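PDB 6S8T: erythrocyte membrane protein 1, which binds the host receptor ICAM-1 through the DBLbeta domain described here, one part of a much longer adhesin of malaria-infected erythrocytes. Local coordinates for residues 21-26 against 391-396; 32-37 against 249-254; 317-322 against 337-342. All coordinates share one frame; numbering follows the deposited sequence.

Overall arrangement
Contacts 1 and 2 lie on one side of the centre of this largely helical DBL domain, their centres about 17 Å apart, and both use the N-terminal region: helix 16-32 meets helix 388-402 in contact 1, and the loop that follows it meets helix 246-268 in contact 2. They touch directly, His-24 ND1 lying 3.5 Å from Glu-254 OE1, and Tyr-290 hydrogen-bonds to both residues. Contact 3 sits on the opposite side of the centre, about 50 Å from contact 1 and about 60 Å from contact 2 between centres, where a disulfide joins the residue just after helix 293-319 to helix 335-372.

Contact 1. Residues 21-26 against 391-396; sequences HQMHED and MVHFFK
ND1 of His-393 is approached by two atoms of Met-23, the methyl CE at 3.7 Å and the sulfur SD at 3.9 Å. The sulfur lies at the edge of the imidazole, 4.7 Å from Met-23 SD to the centroid of the His-393 ring and 74° off the ring normal, a sulfur-aromatic contact. CE comes to the same ring obliquely and also reaches Phe-394, with Met-23 CE 4.0 Å from Phe-394 CD1. The thioether tip thus meets two consecutive aromatic side chains of the facing helix.

The methionine chain bends about CB-CG (chi2 -65°), then runs extended to its methyl, while His-393 swings its ring anti to its own backbone N and comes at Met-23 from the opposite direction. Helix 16-32 is hereby joined to helix 388-402, although the closest backbone pair, Met-23 CA and Phe-394 CA, is 8.7 Å apart. Pro-292 and Leu-295 also pack on Phe-394, and Tyr-290 on Met-23. Beside this apolar link Gln-22 NE2 hydrogen-bonds to Glu-397 OE2, a polar tie between the same two helices.

With no hydrogen bond between 21-26 and 391-396, their hold on each other rests on dispersion and the polarisable sulfur, and it depends on one long side chain spanning the distance between the helices.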
ATOM      1  N   HIS A  21     -16.670  -1.863  -0.332  1.00 32.15           N
ATOM      2  CA  HIS A  21     -17.811  -1.383  -1.103  1.00 39.49           C
ATOM      3  C   HIS A  21     -18.794  -0.621  -0.220  1.00 42.49           C
ATOM      4  O   HIS A  21     -19.376   0.382  -0.649  1.00 44.33           O
ATOM      5  CB  HIS A  21     -18.496  -2.560  -1.795  1.00 46.62           C
ATOM      6  CG  HIS A  21     -19.606  -2.160  -2.715  1.00 56.90           C
ATOM      7  ND1 HIS A  21     -20.898  -1.960  -2.278  1.00 60.63           N
ATOM      8  CD2 HIS A  21     -19.619  -1.925  -4.048  1.00 59.36           C
ATOM      9  CE1 HIS A  21     -21.658  -1.616  -3.302  1.00 62.52           C
ATOM     10  NE2 HIS A  21     -20.907  -1.587  -4.387  1.00 62.08           N
ATOM     11  N   GLN A  22     -18.982  -1.074   1.023  1.00 42.30           N
ATOM     12  CA  GLN A  22     -19.868  -0.359   1.937  1.00 43.21           C
ATOM     13  C   GLN A  22     -19.296   1.003   2.310  1.00 41.44           C
ATOM     14  O   GLN A  22     -20.034   1.993   2.384  1.00 42.92           O
ATOM     15  CB  GLN A  22     -20.119  -1.199   3.191  1.00 42.45           C
ATOM     16  CG  GLN A  22     -20.956  -0.505   4.257  1.00 45.89           C
ATOM     17  CD  GLN A  22     -21.136  -1.359   5.495  1.00 48.92           C
ATOM     18  OE1 GLN A  22     -21.092  -2.588   5.425  1.00 48.79           O
ATOM     19  NE2 GLN A  22     -21.325  -0.714   6.640  1.00 54.49           N
ATOM     20  N   MET A  23     -17.983   1.075   2.548  1.00 40.55           N
ATOM     21  CA  MET A  23     -17.354   2.359   2.846  1.00 42.72           C
ATOM     22  C   MET A  23     -17.461   3.322   1.666  1.00 43.99           C
ATOM     23  O   MET A  23     -17.633   4.529   1.870  1.00 42.16           O
ATOM     24  CB  MET A  23     -15.888   2.149   3.241  1.00 44.23           C
ATOM     25  CG  MET A  23     -15.676   1.254   4.461  1.00 48.86           C
ATOM     26  SD  MET A  23     -16.335   1.946   5.996  1.00 60.30           S
ATOM     27  CE  MET A  23     -16.018   0.601   7.137  1.00 62.84           C
ATOM     28  N   HIS A  24     -17.365   2.808   0.434  1.00 44.00           N
ATOM     29  CA  HIS A  24     -17.494   3.657  -0.749  1.00 42.59           C
ATOM     30  C   HIS A  24     -18.891   4.255  -0.862  1.00 46.67           C
ATOM     31  O   HIS A  24     -19.043   5.438  -1.193  1.00 48.49           O
ATOM     32  CB  HIS A  24     -17.164   2.861  -2.011  1.00 41.46           C
ATOM     33  CG  HIS A  24     -17.554   3.555  -3.282  1.00 41.82           C
ATOM     34  ND1 HIS A  24     -17.013   4.763  -3.671  1.00 42.03           N
ATOM     35  CD2 HIS A  24     -18.429   3.207  -4.257  1.00 43.98           C
ATOM     36  CE1 HIS A  24     -17.539   5.129  -4.828  1.00 42.79           C
ATOM     37  NE2 HIS A  24     -18.401   4.202  -5.204  1.00 44.33           N
ATOM     38  N   GLU A  25     -19.925   3.450  -0.606  1.00 49.21           N
ATOM     39  CA  GLU A  25     -21.291   3.959  -0.683  1.00 50.53           C
ATOM     40  C   GLU A  25     -21.531   5.044   0.357  1.00 47.06           C
ATOM     41  O   GLU A  25     -22.154   6.069   0.059  1.00 48.02           O
ATOM     42  CB  GLU A  25     -22.292   2.816  -0.507  1.00 59.87           C
ATOM     43  CG  GLU A  25     -22.224   1.745  -1.587  1.00 67.27           C
ATOM     44  CD  GLU A  25     -22.422   2.305  -2.982  1.00 72.84           C
ATOM     45  OE1 GLU A  25     -21.587   2.019  -3.866  1.00 73.39           O
ATOM     46  OE2 GLU A  25     -23.411   3.038  -3.195  1.00 77.79           O
ATOM     47  N   ASP A  26     -21.035   4.840   1.580  1.00 47.60           N
ATOM     48  CA  ASP A  26     -21.221   5.832   2.635  1.00 50.19           C
ATOM     49  C   ASP A  26     -20.548   7.153   2.280  1.00 48.44           C
ATOM     50  O   ASP A  26     -21.107   8.229   2.524  1.00 47.45           O
ATOM     51  CB  ASP A  26     -20.679   5.293   3.960  1.00 55.88           C
ATOM     52  CG  ASP A  26     -21.449   4.082   4.458  1.00 62.85           C
ATOM     53  OD1 ASP A  26     -22.474   3.725   3.839  1.00 64.89           O
ATOM     54  OD2 ASP A  26     -21.024   3.485   5.472  1.00 64.42           O
ATOM     55  N   MET A 391      -9.211   2.886  11.644  1.00 27.10           N
ATOM     56  CA  MET A 391      -8.999   1.480  11.978  1.00 32.97           C
ATOM     57  C   MET A 391     -10.115   0.943  12.869  1.00 30.13           C
ATOM     58  O   MET A 391     -10.612  -0.168  12.645  1.00 30.78           O
ATOM     59  CB  MET A 391      -7.639   1.291  12.656  1.00 29.80           C
ATOM     60  CG  MET A 391      -6.443   1.352  11.716  1.00 34.89           C
ATOM     61  SD  MET A 391      -6.414   0.014  10.500  1.00 34.52           S
ATOM     62  CE  MET A 391      -6.427  -1.438  11.547  1.00 36.35           C
ATOM     63  N   VAL A 392     -10.516   1.707  13.889  1.00 30.44           N
ATOM     64  CA  VAL A 392     -11.551   1.230  14.806  1.00 29.66           C
ATOM     65  C   VAL A 392     -12.890   1.110  14.089  1.00 31.97           C
ATOM     66  O   VAL A 392     -13.632   0.140  14.291  1.00 36.02           O
ATOM     67  CB  VAL A 392     -11.649   2.148  16.038  1.00 30.44           C
ATOM     68  CG1 VAL A 392     -12.885   1.805  16.856  1.00 34.42           C
ATOM     69  CG2 VAL A 392     -10.397   2.020  16.894  1.00 30.14           C
ATOM     70  N   HIS A 393     -13.223   2.086  13.239  1.00 29.04           N
ATOM     71  CA  HIS A 393     -14.486   2.020  12.511  1.00 29.69           C
ATOM     72  C   HIS A 393     -14.522   0.824  11.569  1.00 30.35           C
ATOM     73  O   HIS A 393     -15.547   0.141  11.469  1.00 32.37           O
ATOM     74  CB  HIS A 393     -14.724   3.314  11.737  1.00 31.92           C
ATOM     75  CG  HIS A 393     -16.055   3.363  11.054  1.00 37.84           C
ATOM     76  ND1 HIS A 393     -16.191   3.330   9.683  1.00 40.05           N
ATOM     77  CD2 HIS A 393     -17.313   3.423  11.555  1.00 40.99           C
ATOM     78  CE1 HIS A 393     -17.474   3.379   9.368  1.00 40.77           C
ATOM     79  NE2 HIS A 393     -18.176   3.434  10.485  1.00 41.02           N
ATOM     80  N   PHE A 394     -13.416   0.552  10.872  1.00 24.75           N
ATOM     81  CA  PHE A 394     -13.374  -0.598   9.973  1.00 26.33           C
ATOM     82  C   PHE A 394     -13.531  -1.903  10.748  1.00 28.25           C
ATOM     83  O   PHE A 394     -14.318  -2.775  10.363  1.00 26.65           O
ATOM     84  CB  PHE A 394     -12.067  -0.588   9.174  1.00 25.71           C
ATOM     85  CG  PHE A 394     -11.997  -1.638   8.101  1.00 27.43           C
ATOM     86  CD1 PHE A 394     -12.524  -1.400   6.841  1.00 27.06           C
ATOM     87  CD2 PHE A 394     -11.387  -2.857   8.345  1.00 29.13           C
ATOM     88  CE1 PHE A 394     -12.454  -2.360   5.848  1.00 28.23           C
ATOM     89  CE2 PHE A 394     -11.315  -3.822   7.356  1.00 31.19           C
ATOM     90  CZ  PHE A 394     -11.849  -3.573   6.106  1.00 30.54           C
ATOM     91  N   PHE A 395     -12.797  -2.045  11.856  1.00 29.71           N
ATOM     92  CA  PHE A 395     -12.900  -3.251  12.672  1.00 27.98           C
ATOM     93  C   PHE A 395     -14.275  -3.383  13.330  1.00 31.03           C
ATOM     94  O   PHE A 395     -14.755  -4.505  13.523  1.00 30.50           O
ATOM     95  CB  PHE A 395     -11.800  -3.265  13.736  1.00 27.38           C
ATOM     96  CG  PHE A 395     -10.486  -3.830  13.260  1.00 30.97           C
ATOM     97  CD1 PHE A 395     -10.428  -4.673  12.160  1.00 32.81           C
ATOM     98  CD2 PHE A 395      -9.305  -3.526  13.923  1.00 30.38           C
ATOM     99  CE1 PHE A 395      -9.219  -5.202  11.730  1.00 31.02           C
ATOM    100  CE2 PHE A 395      -8.094  -4.050  13.498  1.00 31.21           C
ATOM    101  CZ  PHE A 395      -8.051  -4.890  12.399  1.00 31.65           C
ATOM    102  N   LYS A 396     -14.923  -2.267  13.678  1.00 33.64           N
ATOM    103  CA  LYS A 396     -16.259  -2.350  14.268  1.00 33.43           C
ATOM    104  C   LYS A 396     -17.275  -2.892  13.270  1.00 36.77           C
ATOM    105  O   LYS A 396     -18.113  -3.730  13.618  1.00 36.09           O
ATOM    106  CB  LYS A 396     -16.707  -0.981  14.779  1.00 30.24           C
ATOM    107  CG  LYS A 396     -16.289  -0.673  16.201  1.00 33.12           C
ATOM    108  CD  LYS A 396     -16.931   0.619  16.679  1.00 38.71           C
ATOM    109  CE  LYS A 396     -16.860   0.740  18.191  1.00 48.70           C
ATOM    110  NZ  LYS A 396     -17.598  -0.372  18.864  1.00 51.65           N
TER

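Contact 2. Residues 32-37 against 249-254; sequences SKRGLA and REDWWE
Arg-34 reaches across from the loop after helix 16-32 to Asp-251, making a salt bridge in which Arg-34 NH1 is 2.8 Å from Asp-251 OD1. Its NE is also near the carboxylate, at 2.9 Å from Asp-251 OD2. The bend at chi3 (-59°) brings the guanidinium to the carboxylate obliquely: two nitrogens face the two oxygens, but the planes are twisted 51° apart. The side chains cross at about a right angle, and the aliphatic part of the arginine also runs near OD2, with Arg-34 CB 3.7 Å from Asp-251 OD2.

OD2 has a further partner, the hydroxyl of Tyr-235, which also accepts a hydrogen bond from the backbone N of Gly-35. One tyrosine therefore ties the loop backbone to the acid that receives the arginine. In the fold this joins the loop after helix 16-32 to helix 246-268, a helix of the Duffy binding domain family. The adjacent positive charge of Arg-34 would probably help keep the buried Asp-251 ionised.

Leu-36, closest to the helix by backbone with its CA 5.8 Å from Asp-251 CA, adds the apolar share. Its CD1 lies against the helix backbone, 4.0 Å from Asp-251 O, and touches the aliphatic base of Glu-254, with Leu-36 CD1 4.1 Å from Glu-254 CB. The carboxylate of Glu-254 leads away from the loop, and its OE2 hydrogen-bonds to Tyr-290 OH.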
ATOM      1  N   SER A  32     -22.765  13.694  -1.342  1.00 56.55           N
ATOM      2  CA  SER A  32     -23.933  14.236  -2.032  1.00 59.17           C
ATOM      3  C   SER A  32     -24.645  15.280  -1.184  1.00 62.51           C
ATOM      4  O   SER A  32     -25.186  16.257  -1.715  1.00 64.76           O
ATOM      5  CB  SER A  32     -24.904  13.113  -2.401  1.00 63.71           C
ATOM      6  OG  SER A  32     -24.359  12.256  -3.388  1.00 69.78           O
ATOM      7  N   LYS A  33     -24.667  15.086   0.136  1.00 63.61           N
ATOM      8  CA  LYS A  33     -25.297  16.058   1.021  1.00 66.71           C
ATOM      9  C   LYS A  33     -24.528  17.371   1.074  1.00 65.62           C
ATOM     10  O   LYS A  33     -25.078  18.379   1.529  1.00 66.06           O
ATOM     11  CB  LYS A  33     -25.433  15.479   2.430  1.00 68.57           C
ATOM     12  CG  LYS A  33     -26.291  14.227   2.511  1.00 70.40           C
ATOM     13  CD  LYS A  33     -26.275  13.636   3.912  1.00 72.47           C
ATOM     14  CE  LYS A  33     -27.069  12.341   3.969  1.00 76.30           C
ATOM     15  NZ  LYS A  33     -26.984  11.687   5.304  1.00 79.53           N
ATOM     16  N   ARG A  34     -23.283  17.379   0.622  1.00 64.60           N
ATOM     17  CA  ARG A  34     -22.446  18.575   0.609  1.00 63.67           C
ATOM     18  C   ARG A  34     -22.208  18.981  -0.846  1.00 62.97           C
ATOM     19  O   ARG A  34     -23.182  19.041  -1.604  1.00 64.25           O
ATOM     20  CB  ARG A  34     -21.186  18.315   1.425  1.00 60.58           C
ATOM     21  CG  ARG A  34     -21.455  18.154   2.913  1.00 60.63           C
ATOM     22  CD  ARG A  34     -20.231  17.665   3.667  1.00 57.99           C
ATOM     23  NE  ARG A  34     -19.756  16.379   3.166  1.00 58.06           N
ATOM     24  CZ  ARG A  34     -19.091  15.494   3.903  1.00 59.20           C
ATOM     25  NH1 ARG A  34     -18.688  14.347   3.370  1.00 56.98           N
ATOM     26  NH2 ARG A  34     -18.838  15.754   5.178  1.00 59.96           N
ATOM     27  N   GLY A  35     -20.977  19.253  -1.271  1.00 61.34           N
ATOM     28  CA  GLY A  35     -20.750  19.762  -2.609  1.00 62.20           C
ATOM     29  C   GLY A  35     -20.045  18.807  -3.549  1.00 59.05           C
ATOM     30  O   GLY A  35     -19.122  19.208  -4.262  1.00 59.24           O
ATOM     31  N   LEU A  36     -20.480  17.544  -3.567  1.00 59.62           N
ATOM     32  CA  LEU A  36     -19.886  16.560  -4.469  1.00 54.86           C
ATOM     33  C   LEU A  36     -20.003  16.995  -5.924  1.00 60.33           C
ATOM     34  O   LEU A  36     -19.082  16.780  -6.722  1.00 60.01           O
ATOM     35  CB  LEU A  36     -20.553  15.201  -4.264  1.00 51.19           C
ATOM     36  CG  LEU A  36     -20.262  14.087  -5.270  1.00 49.67           C
ATOM     37  CD1 LEU A  36     -18.833  13.599  -5.143  1.00 40.44           C
ATOM     38  CD2 LEU A  36     -21.243  12.942  -5.082  1.00 51.35           C
ATOM     39  N   ALA A  37     -21.129  17.612  -6.290  1.00 69.82           N
ATOM     40  CA  ALA A  37     -21.334  18.015  -7.676  1.00 72.97           C
ATOM     41  C   ALA A  37     -20.444  19.187  -8.065  1.00 75.43           C
ATOM     42  O   ALA A  37     -19.999  19.271  -9.215  1.00 77.03           O
ATOM     43  CB  ALA A  37     -22.801  18.366  -7.907  1.00 79.78           C
ATOM     44  N   ARG A 249     -11.590  17.386   1.417  1.00 42.54           N
ATOM     45  CA  ARG A 249     -10.656  16.549   0.673  1.00 39.80           C
ATOM     46  C   ARG A 249     -11.212  15.150   0.428  1.00 39.29           C
ATOM     47  O   ARG A 249     -10.915  14.544  -0.609  1.00 33.61           O
ATOM     48  CB  ARG A 249      -9.322  16.482   1.415  1.00 39.82           C
ATOM     49  CG  ARG A 249      -8.639  17.837   1.534  1.00 40.79           C
ATOM     50  CD  ARG A 249      -7.580  17.851   2.622  1.00 42.66           C
ATOM     51  NE  ARG A 249      -6.394  17.085   2.260  1.00 38.84           N
ATOM     52  CZ  ARG A 249      -5.265  17.088   2.963  1.00 40.43           C
ATOM     53  NH1 ARG A 249      -5.178  17.820   4.066  1.00 39.04           N
ATOM     54  NH2 ARG A 249      -4.225  16.362   2.565  1.00 38.82           N
ATOM     55  N   GLU A 250     -12.016  14.623   1.361  1.00 37.51           N
ATOM     56  CA  GLU A 250     -12.704  13.358   1.121  1.00 34.61           C
ATOM     57  C   GLU A 250     -13.689  13.480  -0.035  1.00 37.38           C
ATOM     58  O   GLU A 250     -13.783  12.578  -0.878  1.00 39.19           O
ATOM     59  CB  GLU A 250     -13.432  12.897   2.390  1.00 33.42           C
ATOM     60  CG  GLU A 250     -12.528  12.342   3.488  1.00 33.94           C
ATOM     61  CD  GLU A 250     -13.255  12.115   4.811  1.00 41.92           C
ATOM     62  OE1 GLU A 250     -14.425  12.539   4.945  1.00 43.38           O
ATOM     63  OE2 GLU A 250     -12.649  11.513   5.724  1.00 44.77           O
ATOM     64  N   ASP A 251     -14.431  14.590  -0.090  1.00 35.34           N
ATOM     65  CA  ASP A 251     -15.428  14.769  -1.141  1.00 33.00           C
ATOM     66  C   ASP A 251     -14.773  14.980  -2.504  1.00 40.85           C
ATOM     67  O   ASP A 251     -15.248  14.446  -3.513  1.00 41.01           O
ATOM     68  CB  ASP A 251     -16.345  15.941  -0.793  1.00 37.48           C
ATOM     69  CG  ASP A 251     -17.206  15.673   0.441  1.00 39.72           C
ATOM     70  OD1 ASP A 251     -17.143  14.555   0.993  1.00 39.64           O
ATOM     71  OD2 ASP A 251     -17.944  16.588   0.857  1.00 42.72           O
ATOM     72  N   TRP A 252     -13.687  15.760  -2.556  1.00 31.83           N
ATOM     73  CA  TRP A 252     -12.973  15.940  -3.818  1.00 34.79           C
ATOM     74  C   TRP A 252     -12.471  14.607  -4.358  1.00 35.13           C
ATOM     75  O   TRP A 252     -12.524  14.360  -5.568  1.00 35.88           O
ATOM     76  CB  TRP A 252     -11.807  16.916  -3.643  1.00 35.89           C
ATOM     77  CG  TRP A 252     -11.116  17.269  -4.941  1.00 37.81           C
ATOM     78  CD1 TRP A 252     -11.384  18.336  -5.750  1.00 40.15           C
ATOM     79  CD2 TRP A 252     -10.048  16.548  -5.575  1.00 40.13           C
ATOM     80  NE1 TRP A 252     -10.549  18.326  -6.843  1.00 41.54           N
ATOM     81  CE2 TRP A 252      -9.720  17.238  -6.759  1.00 41.73           C
ATOM     82  CE3 TRP A 252      -9.339  15.385  -5.254  1.00 42.19           C
ATOM     83  CZ2 TRP A 252      -8.715  16.806  -7.623  1.00 42.88           C
ATOM     84  CZ3 TRP A 252      -8.339  14.958  -6.115  1.00 40.58           C
ATOM     85  CH2 TRP A 252      -8.039  15.665  -7.285  1.00 40.78           C
ATOM     86  N   TRP A 253     -11.985  13.730  -3.476  1.00 29.12           N
ATOM     87  CA  TRP A 253     -11.546  12.416  -3.928  1.00 31.72           C
ATOM     88  C   TRP A 253     -12.713  11.603  -4.480  1.00 37.68           C
ATOM     89  O   TRP A 253     -12.584  10.970  -5.535  1.00 36.60           O
ATOM     90  CB  TRP A 253     -10.847  11.669  -2.788  1.00 28.80           C
ATOM     91  CG  TRP A 253     -10.343  10.319  -3.198  1.00 33.45           C
ATOM     92  CD1 TRP A 253     -10.847   9.104  -2.823  1.00 37.29           C
ATOM     93  CD2 TRP A 253      -9.249  10.041  -4.085  1.00 30.93           C
ATOM     94  NE1 TRP A 253     -10.129   8.091  -3.413  1.00 36.65           N
ATOM     95  CE2 TRP A 253      -9.144   8.640  -4.192  1.00 31.03           C
ATOM     96  CE3 TRP A 253      -8.346  10.842  -4.792  1.00 34.60           C
ATOM     97  CZ2 TRP A 253      -8.172   8.022  -4.979  1.00 31.72           C
ATOM     98  CZ3 TRP A 253      -7.381  10.225  -5.577  1.00 33.65           C
ATOM     99  CH2 TRP A 253      -7.302   8.830  -5.660  1.00 30.00           C
ATOM    100  N   GLU A 254     -13.865  11.629  -3.796  1.00 29.43           N
ATOM    101  CA  GLU A 254     -15.033  10.892  -4.275  1.00 30.56           C
ATOM    102  C   GLU A 254     -15.474  11.374  -5.650  1.00 35.48           C
ATOM    103  O   GLU A 254     -15.930  10.579  -6.480  1.00 33.17           O
ATOM    104  CB  GLU A 254     -16.190  11.026  -3.284  1.00 40.65           C
ATOM    105  CG  GLU A 254     -16.019  10.210  -2.024  1.00 43.61           C
ATOM    106  CD  GLU A 254     -15.871   8.735  -2.320  1.00 46.88           C
ATOM    107  OE1 GLU A 254     -16.722   8.186  -3.059  1.00 44.73           O
ATOM    108  OE2 GLU A 254     -14.891   8.130  -1.830  1.00 47.39           O
TER

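Contact 3. Residues 317-322 against 337-342; sequences MKQCSQ and CTSCEQ
Cys-320 and Cys-340 are joined through their sulfurs, the two CB-SG bonds turned nearly perpendicular about the S-S bond, a disulfide with Cys-320 SG 2.0 Å from Cys-340 SG. Its chi3 of 99° gives it a right-handed twist, close to the unstrained right angle. The two cysteines reach this position differently: SG of Cys-320 stands anti to its carbonyl carbon, whereas SG of Cys-340 stands anti to its backbone N (chi1 170°). The short link brings the backbones to 4.7 Å between Cys-320 CA and Cys-340 CA.

Cys-320 is the first residue to leave helix 293-319, and Cys-340 lies near the start of helix 335-372, so the bond closes the end of a helical hairpin of the DBL domain. Nearby, Cys-337 is joined to Cys-468, which brings the C-terminal tail to the same end.

Alongside the disulfide, Gln-319 O packs 3.6 Å from Cys-340 CB. The bent Gln-319 side chain brings its amide oxygen close to Ser-339, with Gln-319 OE1 3.4 Å from Ser-339 CB. The serine hydroxyl is engaged within its own helix, hydrogen-bonded to the carbonyls of Val-335 and Asn-336. Past the cysteine, Ser-321 OG donates a hydrogen bond to Lys-318 O (3.2 Å), from above the carbonyl plane.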
ATOM      1  N   MET A 317      17.944 -25.358  -1.006  1.00 73.63           N
ATOM      2  CA  MET A 317      17.718 -26.638  -1.670  1.00 82.72           C
ATOM      3  C   MET A 317      18.909 -27.048  -2.523  1.00 87.56           C
ATOM      4  O   MET A 317      19.175 -28.246  -2.679  1.00 88.48           O
ATOM      5  CB  MET A 317      16.458 -26.581  -2.539  1.00 90.51           C
ATOM      6  CG  MET A 317      15.174 -26.273  -1.783  1.00 96.72           C
ATOM      7  SD  MET A 317      13.677 -26.650  -2.722  1.00103.51           S
ATOM      8  CE  MET A 317      13.923 -25.652  -4.190  1.00105.50           C
ATOM      9  N   LYS A 318      19.632 -26.079  -3.080  1.00 89.02           N
ATOM     10  CA  LYS A 318      20.743 -26.370  -3.977  1.00 91.49           C
ATOM     11  C   LYS A 318      22.061 -26.545  -3.233  1.00 86.50           C
ATOM     12  O   LYS A 318      22.871 -27.402  -3.605  1.00 90.26           O
ATOM     13  CB  LYS A 318      20.870 -25.264  -5.027  1.00 96.61           C
ATOM     14  CG  LYS A 318      19.617 -25.079  -5.871  1.00 99.58           C
ATOM     15  CD  LYS A 318      19.746 -23.897  -6.814  1.00104.62           C
ATOM     16  CE  LYS A 318      18.446 -23.644  -7.562  1.00106.86           C
ATOM     17  NZ  LYS A 318      18.519 -22.418  -8.404  1.00107.40           N
ATOM     18  N   GLN A 319      22.296 -25.754  -2.185  1.00 78.45           N
ATOM     19  CA  GLN A 319      23.532 -25.884  -1.423  1.00 76.18           C
ATOM     20  C   GLN A 319      23.516 -27.101  -0.509  1.00 76.59           C
ATOM     21  O   GLN A 319      24.577 -27.668  -0.224  1.00 78.20           O
ATOM     22  CB  GLN A 319      23.782 -24.620  -0.599  1.00 72.56           C
ATOM     23  CG  GLN A 319      24.033 -23.378  -1.431  1.00 73.01           C
ATOM     24  CD  GLN A 319      25.278 -23.494  -2.286  1.00 81.27           C
ATOM     25  OE1 GLN A 319      26.238 -24.175  -1.922  1.00 84.44           O
ATOM     26  NE2 GLN A 319      25.267 -22.829  -3.437  1.00 85.05           N
ATOM     27  N   CYS A 320      22.337 -27.516  -0.047  1.00 75.27           N
ATOM     28  CA  CYS A 320      22.200 -28.653   0.856  1.00 76.83           C
ATOM     29  C   CYS A 320      21.619 -29.881   0.163  1.00 81.12           C
ATOM     30  O   CYS A 320      21.175 -30.815   0.839  1.00 82.09           O
ATOM     31  CB  CYS A 320      21.338 -28.273   2.059  1.00 74.65           C
ATOM     32  SG  CYS A 320      22.069 -27.027   3.147  1.00 71.46           S
ATOM     33  N   SER A 321      21.613 -29.900  -1.172  1.00 85.14           N
ATOM     34  CA  SER A 321      21.056 -31.039  -1.895  1.00 88.20           C
ATOM     35  C   SER A 321      21.856 -32.311  -1.645  1.00 95.08           C
ATOM     36  O   SER A 321      21.279 -33.404  -1.586  1.00 95.41           O
ATOM     37  CB  SER A 321      21.002 -30.737  -3.394  1.00 85.68           C
ATOM     38  OG  SER A 321      22.299 -30.504  -3.918  1.00 85.28           O
ATOM     39  N   GLN A 322      23.173 -32.190  -1.490  1.00 98.57           N
ATOM     40  CA  GLN A 322      24.015 -33.368  -1.324  1.00104.94           C
ATOM     41  C   GLN A 322      23.922 -33.950   0.083  1.00103.57           C
ATOM     42  O   GLN A 322      24.094 -35.163   0.258  1.00106.18           O
ATOM     43  CB  GLN A 322      25.466 -33.021  -1.658  1.00111.57           C
ATOM     44  CG  GLN A 322      25.657 -32.414  -3.044  1.00115.63           C
ATOM     45  CD  GLN A 322      25.398 -33.408  -4.162  1.00121.47           C
ATOM     46  OE1 GLN A 322      25.630 -34.608  -4.011  1.00125.38           O
ATOM     47  NE2 GLN A 322      24.912 -32.910  -5.294  1.00121.83           N
ATOM     48  N   CYS A 337      29.410 -29.920   2.686  1.00 90.57           N
ATOM     49  CA  CYS A 337      28.829 -29.693   4.005  1.00 88.58           C
ATOM     50  C   CYS A 337      29.073 -28.265   4.474  1.00 83.35           C
ATOM     51  O   CYS A 337      28.195 -27.646   5.088  1.00 75.79           O
ATOM     52  CB  CYS A 337      29.397 -30.698   5.008  1.00 92.13           C
ATOM     53  SG  CYS A 337      29.052 -30.323   6.747  1.00 96.41           S
ATOM     54  N   THR A 338      30.256 -27.719   4.184  1.00 84.92           N
ATOM     55  CA  THR A 338      30.564 -26.353   4.591  1.00 79.58           C
ATOM     56  C   THR A 338      29.655 -25.351   3.892  1.00 77.38           C
ATOM     57  O   THR A 338      29.125 -24.432   4.528  1.00 76.96           O
ATOM     58  CB  THR A 338      32.033 -26.040   4.301  1.00 81.19           C
ATOM     59  OG1 THR A 338      32.867 -26.949   5.028  1.00 83.21           O
ATOM     60  CG2 THR A 338      32.369 -24.616   4.715  1.00 80.72           C
ATOM     61  N   SER A 339      29.454 -25.513   2.581  1.00 77.80           N
ATOM     62  CA  SER A 339      28.568 -24.603   1.861  1.00 78.54           C
ATOM     63  C   SER A 339      27.117 -24.772   2.295  1.00 74.92           C
ATOM     64  O   SER A 339      26.330 -23.823   2.204  1.00 72.03           O
ATOM     65  CB  SER A 339      28.699 -24.814   0.353  1.00 83.90           C
ATOM     66  OG  SER A 339      28.281 -26.115  -0.019  1.00 86.72           O
ATOM     67  N   CYS A 340      26.744 -25.963   2.766  1.00 76.11           N
ATOM     68  CA  CYS A 340      25.383 -26.160   3.253  1.00 75.58           C
ATOM     69  C   CYS A 340      25.182 -25.494   4.609  1.00 76.08           C
ATOM     70  O   CYS A 340      24.155 -24.845   4.840  1.00 72.61           O
ATOM     71  CB  CYS A 340      25.057 -27.653   3.326  1.00 75.40           C
ATOM     72  SG  CYS A 340      23.502 -28.044   4.175  1.00 73.96           S
ATOM     73  N   GLU A 341      26.155 -25.631   5.515  1.00 80.70           N
ATOM     74  CA  GLU A 341      26.031 -24.999   6.825  1.00 82.38           C
ATOM     75  C   GLU A 341      26.051 -23.480   6.710  1.00 80.63           C
ATOM     76  O   GLU A 341      25.330 -22.787   7.438  1.00 79.08           O
ATOM     77  CB  GLU A 341      27.141 -25.488   7.755  1.00 88.21           C
ATOM     78  CG  GLU A 341      26.946 -26.916   8.246  1.00 95.14           C
ATOM     79  CD  GLU A 341      28.070 -27.386   9.152  1.00104.31           C
ATOM     80  OE1 GLU A 341      29.216 -26.924   8.970  1.00108.05           O
ATOM     81  OE2 GLU A 341      27.805 -28.214  10.051  1.00107.10           O
ATOM     82  N   GLN A 342      26.866 -22.941   5.801  1.00 82.25           N
ATOM     83  CA  GLN A 342      26.862 -21.498   5.581  1.00 80.99           C
ATOM     84  C   GLN A 342      25.550 -21.029   4.967  1.00 71.49           C
ATOM     85  O   GLN A 342      25.102 -19.911   5.247  1.00 68.08           O
ATOM     86  CB  GLN A 342      28.041 -21.097   4.694  1.00 92.37           C
ATOM     87  CG  GLN A 342      29.401 -21.296   5.346  1.00103.33           C
ATOM     88  CD  GLN A 342      30.549 -20.945   4.420  1.00112.10           C
ATOM     89  OE1 GLN A 342      30.364 -20.791   3.211  1.00113.52           O
ATOM     90  NE2 GLN A 342      31.745 -20.813   4.984  1.00116.07           N
TER